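Local coordinates for disease resistance protein RRS1 (Arabidopsis thaliana, PDB 4C6S) that acts as a disease-resistance protein and transcription factor, binding W-box DNA and pairing with RPS4 to recognise the effectors AvrRps4 and PopP2, at residues Asp128-Leu131 and Val132-Ile135. Numbering follows the deposited sequence.
Sequences DSIL and VEEI. With NA (sodium ion), chain G.
The carboxylate of Glu134 has the methyl CG2 of Ile130 over one face, 3.9 Å from Glu134 CD, and the sodium ion on the other side of its plane, bound by OE1 at 2.6 Å. The Leu131 methyl CD1 approaches the OE1 end. On one side of the Glu133 carboxylate plane lie Ile130 CD1, beyond OE1 and tilted out of the plane, and, more nearly above OE1, a water that donates a weak hydrogen bond to it. These contacts join successive turns at the start of the alpha-helix 128-143, the last helix of the TIR domain, a fold with a five-stranded parallel sheet flanked by helices. Four i-to-i+4 backbone bonds hold the turns together; the shortest runs from Glu134 N to Ile130 O at 2.8 Å. With CG beside the backbone N (chi1 -71°) and the chain extended beyond it, Glu134 reaches back over Ile130 O and Leu131 to the metal, which His120 ND1 also binds. The sodium thus ties the helix to strand 119-121. Inward, Leu131 and Ile135 lie against His120; Leu131 also touches Phe20, and Ile135 also touches Leu24 of helix 20-30. The beginning of the helix also faces the second subunit, consistent with the homodimerisation of this domain: Ser129 N is hydrogen-bonded to Ser22 OG of that subunit, and Val132 packs on its His23. Ser129 OG bonds to Ser127 OG and, at 3.1 Å, to the water near Glu133. Asp128 OD2 is hydrogen-bonded to Tyr98 OH of strand 92-98. Along the buried side, Leu131 and Ile135 cross at a slant, one turn apart: Leu131 CG, anti to its own backbone N (chi1 176°), meets Ile135 CD1 at 3.9 Å, and the same CD1 lies 3.5 Å from Leu131 O.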
loop_
_atom_site.group_PDB
_atom_site.type_symbol
_atom_site.label_atom_id
_atom_site.label_comp_id
_atom_site.label_asym_id
_atom_site.label_seq_id
_atom_site.Cartn_x
_atom_site.Cartn_y
_atom_site.Cartn_z
ATOM N N ASP A 128 5.078 2.530 -4.309
ATOM C CA ASP A 128 4.505 1.187 -4.381
ATOM C C ASP A 128 3.322 1.148 -5.337
ATOM O O ASP A 128 3.009 0.104 -5.892
ATOM C CB ASP A 128 4.055 0.696 -2.994
ATOM C CG ASP A 128 5.213 0.319 -2.094
ATOM O OD1 ASP A 128 6.350 0.270 -2.592
ATOM O OD2 ASP A 128 4.985 0.069 -0.885
ATOM N N SER A 129 2.645 2.278 -5.523
ATOM C CA SER A 129 1.506 2.295 -6.426
ATOM C C SER A 129 2.008 2.067 -7.845
ATOM O O SER A 129 1.359 1.385 -8.636
ATOM C CB SER A 129 0.703 3.596 -6.333
ATOM O OG SER A 129 1.510 4.718 -6.630
ATOM N N ILE A 130 3.175 2.621 -8.158
ATOM C CA ILE A 130 3.783 2.391 -9.470
ATOM C C ILE A 130 4.195 0.921 -9.602
ATOM O O ILE A 130 3.930 0.288 -10.629
ATOM C CB ILE A 130 4.988 3.319 -9.711
ATOM C CG1 ILE A 130 4.534 4.773 -9.755
ATOM C CG2 ILE A 130 5.664 2.969 -11.041
ATOM C CD1 ILE A 130 3.705 5.101 -10.978
ATOM N N LEU A 131 4.808 0.369 -8.558
ATOM C CA LEU A 131 5.219 -1.041 -8.561
ATOM C C LEU A 131 4.020 -1.946 -8.809
ATOM O O LEU A 131 4.092 -2.864 -9.640
ATOM C CB LEU A 131 5.896 -1.421 -7.243
ATOM C CG LEU A 131 6.288 -2.893 -7.089
ATOM C CD1 LEU A 131 7.243 -3.331 -8.228
ATOM C CD2 LEU A 131 6.953 -3.096 -5.709
ATOM N N VAL A 132 2.916 -1.682 -8.117
ATOM C CA VAL A 132 1.693 -2.447 -8.374
ATOM C C VAL A 132 1.277 -2.350 -9.840
ATOM O O VAL A 132 0.972 -3.370 -10.470
ATOM C CB VAL A 132 0.530 -2.001 -7.471
ATOM C CG1 VAL A 132 -0.812 -2.572 -7.972
ATOM C CG2 VAL A 132 0.787 -2.461 -6.046
ATOM N N GLU A 133 1.244 -1.135 -10.378
ATOM C CA GLU A 133 0.835 -0.961 -11.773
ATOM C C GLU A 133 1.769 -1.715 -12.708
ATOM O O GLU A 133 1.329 -2.254 -13.719
ATOM C CB GLU A 133 0.807 0.515 -12.169
ATOM C CG GLU A 133 -0.321 1.311 -11.531
ATOM C CD GLU A 133 -0.383 2.747 -12.034
ATOM O OE1 GLU A 133 0.683 3.324 -12.347
ATOM O OE2 GLU A 133 -1.504 3.298 -12.114
ATOM N N GLU A 134 3.057 -1.752 -12.371
ATOM C CA GLU A 134 4.027 -2.466 -13.202
ATOM C C GLU A 134 3.752 -3.958 -13.194
ATOM O O GLU A 134 3.832 -4.616 -14.231
ATOM C CB GLU A 134 5.455 -2.170 -12.730
ATOM C CG GLU A 134 5.850 -0.752 -13.060
ATOM C CD GLU A 134 7.191 -0.349 -12.497
ATOM O OE1 GLU A 134 7.683 -1.033 -11.570
ATOM O OE2 GLU A 134 7.745 0.658 -12.986
ATOM N N ILE A 135 3.444 -4.496 -12.020
ATOM C CA ILE A 135 3.164 -5.923 -11.917
ATOM C C ILE A 135 1.887 -6.244 -12.691
ATOM O O ILE A 135 1.844 -7.218 -13.452
ATOM C CB ILE A 135 2.999 -6.345 -10.452
ATOM C CG1 ILE A 135 4.324 -6.132 -9.722
ATOM C CG2 ILE A 135 2.550 -7.806 -10.374
ATOM C CD1 ILE A 135 4.164 -6.026 -8.184
HETATM NA NA NA G . 8.471 -3.427 -12.109
HETATM O O HOH W 1 0.628 5.284 -9.556
#